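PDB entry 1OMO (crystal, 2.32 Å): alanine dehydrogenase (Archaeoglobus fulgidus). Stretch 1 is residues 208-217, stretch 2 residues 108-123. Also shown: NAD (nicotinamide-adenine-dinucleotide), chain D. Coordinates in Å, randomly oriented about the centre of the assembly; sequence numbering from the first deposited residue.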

# COMPACT_ATOMS: atom_id res chain seq x y z
N GLU A 208 -34.46 9.83 -19.25
CA GLU A 208 -34.80 10.89 -20.20
C GLU A 208 -33.55 11.62 -20.69
O GLU A 208 -32.50 11.59 -20.04
CB GLU A 208 -35.74 11.91 -19.55
CG GLU A 208 -36.89 11.27 -18.72
CD GLU A 208 -38.26 11.90 -18.97
OE1 GLU A 208 -39.12 11.78 -18.08
OE2 GLU A 208 -38.50 12.49 -20.04
N GLU A 209 -33.71 12.26 -21.85
CA GLU A 209 -32.67 13.05 -22.45
C GLU A 209 -32.27 14.12 -21.43
O GLU A 209 -33.08 14.49 -20.57
CB GLU A 209 -33.22 13.75 -23.71
CG GLU A 209 -33.69 12.83 -24.80
CD GLU A 209 -33.98 13.57 -26.12
OE1 GLU A 209 -34.21 12.89 -27.13
OE2 GLU A 209 -33.97 14.82 -26.15
N GLY A 210 -31.03 14.60 -21.52
CA GLY A 210 -30.54 15.64 -20.62
C GLY A 210 -30.21 15.21 -19.20
O GLY A 210 -29.79 16.04 -18.37
N THR A 211 -30.39 13.94 -18.90
CA THR A 211 -30.09 13.49 -17.55
C THR A 211 -28.59 13.33 -17.31
O THR A 211 -27.84 12.86 -18.17
CB THR A 211 -30.74 12.12 -17.26
OG1 THR A 211 -32.14 12.16 -17.56
CG2 THR A 211 -30.54 11.75 -15.77
N HIS A 212 -28.16 13.75 -16.12
CA HIS A 212 -26.79 13.53 -15.74
C HIS A 212 -26.82 12.47 -14.65
O HIS A 212 -27.49 12.64 -13.65
CB HIS A 212 -26.12 14.75 -15.13
CG HIS A 212 -24.85 14.39 -14.46
ND1 HIS A 212 -23.78 13.87 -15.15
CD2 HIS A 212 -24.56 14.26 -13.15
CE1 HIS A 212 -22.88 13.43 -14.30
NE2 HIS A 212 -23.33 13.65 -13.07
N ILE A 213 -26.08 11.38 -14.84
CA ILE A 213 -26.07 10.31 -13.86
C ILE A 213 -24.76 10.21 -13.08
O ILE A 213 -23.67 10.08 -13.66
CB ILE A 213 -26.31 8.94 -14.52
CG1 ILE A 213 -27.57 8.97 -15.37
CG2 ILE A 213 -26.46 7.84 -13.45
CD1 ILE A 213 -27.75 7.68 -16.17
N ASN A 214 -24.86 10.31 -11.76
CA ASN A 214 -23.67 10.12 -10.96
C ASN A 214 -23.77 8.62 -10.66
O ASN A 214 -24.63 8.21 -9.87
CB ASN A 214 -23.74 10.93 -9.67
CG ASN A 214 -23.02 12.25 -9.77
OD1 ASN A 214 -22.39 12.57 -10.77
ND2 ASN A 214 -23.11 13.03 -8.72
N ALA A 215 -22.96 7.81 -11.34
CA ALA A 215 -22.98 6.35 -11.10
C ALA A 215 -21.90 6.07 -10.06
O ALA A 215 -20.71 5.97 -10.40
CB ALA A 215 -22.68 5.62 -12.40
N ILE A 216 -22.32 5.95 -8.79
CA ILE A 216 -21.41 5.77 -7.65
C ILE A 216 -21.24 4.37 -7.04
O ILE A 216 -20.16 4.02 -6.55
CB ILE A 216 -21.82 6.71 -6.41
CG1 ILE A 216 -22.17 8.14 -6.85
CG2 ILE A 216 -20.62 6.86 -5.42
CD1 ILE A 216 -20.99 8.89 -7.45
N GLY A 217 -22.32 3.59 -7.03
CA GLY A 217 -22.29 2.29 -6.41
C GLY A 217 -21.27 1.26 -6.82
O GLY A 217 -20.68 0.60 -5.96
PA NAD D . -25.11 1.20 2.32
O1A NAD D . -25.25 -0.26 2.48
O2A NAD D . -25.33 2.11 3.54
O5B NAD D . -25.97 1.93 1.10
C5B NAD D . -26.51 1.16 -0.05
C4B NAD D . -28.05 1.34 -0.02
O4B NAD D . -28.49 0.59 -1.24
C3B NAD D . -28.85 0.60 1.15
O3B NAD D . -29.72 1.56 1.88
C2B NAD D . -29.64 -0.54 0.47
O2B NAD D . -30.81 -1.00 1.05
C1B NAD D . -29.75 0.03 -0.97
N9A NAD D . -29.87 -0.99 -1.98
C8A NAD D . -29.26 -2.21 -2.14
N7A NAD D . -29.62 -2.85 -3.23
C5A NAD D . -30.49 -2.08 -3.87
C6A NAD D . -31.21 -2.25 -5.13
N6A NAD D . -31.09 -3.34 -5.86
N1A NAD D . -32.04 -1.20 -5.48
C2A NAD D . -32.19 -0.08 -4.74
N3A NAD D . -31.52 0.13 -3.51
C4A NAD D . -30.67 -0.89 -3.13
O3 NAD D . -23.72 1.77 1.61
PN NAD D . -23.07 3.30 1.26
O1N NAD D . -24.15 4.32 1.51
O2N NAD D . -21.70 3.40 1.89
O5D NAD D . -22.91 3.08 -0.41
C5D NAD D . -22.32 1.65 -0.68
C4D NAD D . -21.96 1.45 -2.12
O4D NAD D . -21.00 2.59 -2.51
C3D NAD D . -21.16 0.15 -2.43
O3D NAD D . -21.32 -0.27 -3.80
C2D NAD D . -19.74 0.62 -2.10
O2D NAD D . -18.74 -0.32 -2.37
C1D NAD D . -19.70 2.00 -2.90
N1N NAD D . -18.75 3.10 -2.49
C2N NAD D . -17.99 3.63 -3.62
C3N NAD D . -17.22 4.80 -3.30
C7N NAD D . -16.36 5.38 -4.57
O7N NAD D . -15.33 6.08 -4.33
N7N NAD D . -16.80 5.09 -5.84
C4N NAD D . -17.17 5.47 -2.05
C5N NAD D . -17.98 4.84 -1.03
C6N NAD D . -18.76 3.69 -1.24
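Stretch 2 (108-123) RTGAAGGIAAKYLARK

A strand that runs beneath a helix can present only every other side chain to it, and the quality of the packing then depends on what those few residues do. The contact between residues 208-217 and 108-123 of this alanine dehydrogenase is a compact example. Residues 108-120 are helical, in a helix that begins earlier in the chain, and Ala121 is the first residue to leave helical phi/psi, with angles of -83/153. The helix lies over the short strand 212-215 and runs nearly antiparallel to it: the angle between their N-to-C directions is 159°, and the axes approach to 9.0 Å. The end of the helix therefore meets the start of the strand, with the CA atoms of His212 and Ala121 5.1 Å apart, while further along the strand the CA of Asn214 lies 6.2 Å from that of Gly113.

Strand alternation is plain in the pattern. His212, Asn214 and Ile216, the last just beyond the strand, point their CA-to-CB bonds toward the helix, whereas Ile213 and Ala215 are out of its reach. His212 covers the most surface. With chi1 at 166° (t), its ring spans the last helical turn: His212 ND1 is 3.7 Å from CB of Leu120, His212 CD2 is 3.9 Å from CB of Ala117, and His212 CB rests 3.5 Å from Ala121 CB. Two of these partners are alanines, and each meets His212 through its CB.

The ring is also bonded within its own strand. His212 NE2 donates to Asn214 OD1 at 2.7 Å, while Asn214 ND2 donates to Gly113 O at 2.9 Å. That carbonyl already accepts the helical bond from Ala117 N, at 3.1 Å, so the side chain adds a second donor without breaking the helix. Gly113 suits this spot, since a CB there would point toward the strand and lie a tight 3.1 Å from Asn214 ND2. Farther along, Ile216 CG2 packs 3.5 Å from Thr109 CG2, near the NAD, whose O7N accepts a hydrogen bond from Arg108 NH1 at 2.9 Å.

At the other end, Arg122 continues the contact past the helix. Its CA-to-CB bond points sideways, but the end of the side chain comes nearer, and Arg122 NE donates to Gly210 O at 2.9 Å, with the carbonyl near the guanidinium plane. Gly210 belongs to a type II turn from Glu208 to Thr211, and its phi of 75° by itself favours glycine; an ideal CB there would also clash, at 2.6 Å, with Arg122 NE. Two waters complete the join. One accepts from Arg122 NH2 and donates to Glu209 O and Thr211 OG1; the other accepts from Arg122 N and donates to Gly210 O. Backbone carbonyls thus serve as anchors at both ends of the histidine's packing.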

# COMPACT_ATOMS: atom_id res chain seq x y z
N ARG A 108 -15.34 12.51 0.65
CA ARG A 108 -14.76 12.87 -0.63
C ARG A 108 -15.44 12.18 -1.82
O ARG A 108 -15.25 12.59 -2.96
CB ARG A 108 -13.25 12.63 -0.63
CG ARG A 108 -12.75 11.21 -0.37
CD ARG A 108 -13.08 10.19 -1.48
NE ARG A 108 -12.14 9.06 -1.47
CZ ARG A 108 -12.38 7.87 -2.03
NH1 ARG A 108 -13.54 7.63 -2.62
NH2 ARG A 108 -11.43 6.93 -2.06
N THR A 109 -16.24 11.16 -1.57
CA THR A 109 -16.96 10.50 -2.67
C THR A 109 -18.14 11.42 -2.88
O THR A 109 -18.51 11.73 -4.01
CB THR A 109 -17.43 9.07 -2.26
OG1 THR A 109 -16.28 8.32 -1.83
CG2 THR A 109 -18.09 8.37 -3.47
N GLY A 110 -18.72 11.89 -1.79
CA GLY A 110 -19.81 12.83 -1.94
C GLY A 110 -19.32 14.06 -2.69
O GLY A 110 -19.95 14.50 -3.67
N ALA A 111 -18.19 14.62 -2.26
CA ALA A 111 -17.64 15.81 -2.91
C ALA A 111 -17.45 15.60 -4.42
O ALA A 111 -17.82 16.46 -5.23
CB ALA A 111 -16.31 16.22 -2.24
N ALA A 112 -16.88 14.45 -4.81
CA ALA A 112 -16.68 14.20 -6.24
C ALA A 112 -18.01 14.20 -6.98
O ALA A 112 -18.11 14.77 -8.06
CB ALA A 112 -15.94 12.89 -6.46
N GLY A 113 -19.03 13.59 -6.38
CA GLY A 113 -20.32 13.52 -7.03
C GLY A 113 -20.79 14.92 -7.31
O GLY A 113 -21.25 15.19 -8.40
N GLY A 114 -20.64 15.79 -6.33
CA GLY A 114 -21.04 17.18 -6.46
C GLY A 114 -20.23 17.95 -7.51
O GLY A 114 -20.80 18.75 -8.26
N ILE A 115 -18.92 17.72 -7.56
CA ILE A 115 -18.05 18.38 -8.53
C ILE A 115 -18.37 17.85 -9.94
O ILE A 115 -18.48 18.63 -10.90
CB ILE A 115 -16.54 18.17 -8.18
CG1 ILE A 115 -16.19 18.98 -6.93
CG2 ILE A 115 -15.63 18.62 -9.30
CD1 ILE A 115 -16.36 20.45 -7.11
N ALA A 116 -18.56 16.54 -10.08
CA ALA A 116 -18.87 16.03 -11.41
C ALA A 116 -20.22 16.60 -11.94
O ALA A 116 -20.31 16.99 -13.12
CB ALA A 116 -18.90 14.49 -11.42
N ALA A 117 -21.24 16.67 -11.11
CA ALA A 117 -22.51 17.20 -11.57
C ALA A 117 -22.33 18.69 -11.92
O ALA A 117 -22.86 19.16 -12.93
CB ALA A 117 -23.60 16.99 -10.51
N LYS A 118 -21.55 19.42 -11.13
CA LYS A 118 -21.31 20.83 -11.42
C LYS A 118 -20.78 21.04 -12.84
O LYS A 118 -21.17 21.99 -13.52
CB LYS A 118 -20.29 21.44 -10.45
CG LYS A 118 -19.85 22.85 -10.92
CD LYS A 118 -19.09 23.68 -9.88
CE LYS A 118 -17.59 23.43 -9.95
NZ LYS A 118 -16.81 24.30 -9.00
N TYR A 119 -19.91 20.14 -13.30
CA TYR A 119 -19.31 20.25 -14.62
C TYR A 119 -20.07 19.56 -15.73
O TYR A 119 -19.96 19.93 -16.89
CB TYR A 119 -17.89 19.66 -14.60
CG TYR A 119 -16.86 20.58 -14.00
CD1 TYR A 119 -16.21 21.53 -14.78
CD2 TYR A 119 -16.56 20.53 -12.64
CE1 TYR A 119 -15.27 22.40 -14.23
CE2 TYR A 119 -15.64 21.40 -12.07
CZ TYR A 119 -15.00 22.35 -12.88
OH TYR A 119 -14.09 23.24 -12.34
N LEU A 120 -20.86 18.56 -15.38
CA LEU A 120 -21.53 17.79 -16.39
C LEU A 120 -23.05 17.91 -16.54
O LEU A 120 -23.56 17.69 -17.62
CB LEU A 120 -21.15 16.32 -16.18
CG LEU A 120 -19.97 15.67 -16.88
CD1 LEU A 120 -19.07 16.65 -17.54
CD2 LEU A 120 -19.25 14.82 -15.84
N ALA A 121 -23.75 18.24 -15.46
CA ALA A 121 -25.21 18.33 -15.50
C ALA A 121 -25.72 19.66 -16.04
O ALA A 121 -25.04 20.68 -15.92
CB ALA A 121 -25.78 18.10 -14.11
N ARG A 122 -26.92 19.65 -16.61
CA ARG A 122 -27.51 20.87 -17.16
C ARG A 122 -27.57 21.92 -16.07
O ARG A 122 -28.01 21.65 -14.95
CB ARG A 122 -28.92 20.61 -17.64
CG ARG A 122 -28.99 19.79 -18.88
CD ARG A 122 -30.43 19.69 -19.31
NE ARG A 122 -31.13 18.55 -18.72
CZ ARG A 122 -32.14 18.67 -17.88
NH1 ARG A 122 -32.55 19.88 -17.52
NH2 ARG A 122 -32.75 17.58 -17.43
N LYS A 123 -27.12 23.12 -16.40
CA LYS A 123 -27.12 24.19 -15.42
C LYS A 123 -28.49 24.44 -14.77
O LYS A 123 -28.56 25.00 -13.67
CB LYS A 123 -26.54 25.46 -16.06
CG LYS A 123 -25.05 25.29 -16.37
CD LYS A 123 -24.67 25.90 -17.70
CE LYS A 123 -24.49 27.42 -17.62
NZ LYS A 123 -23.06 27.86 -17.46
O HOH W 1 -33.37 14.83 -17.91
O HOH W 2 -28.67 17.21 -16.40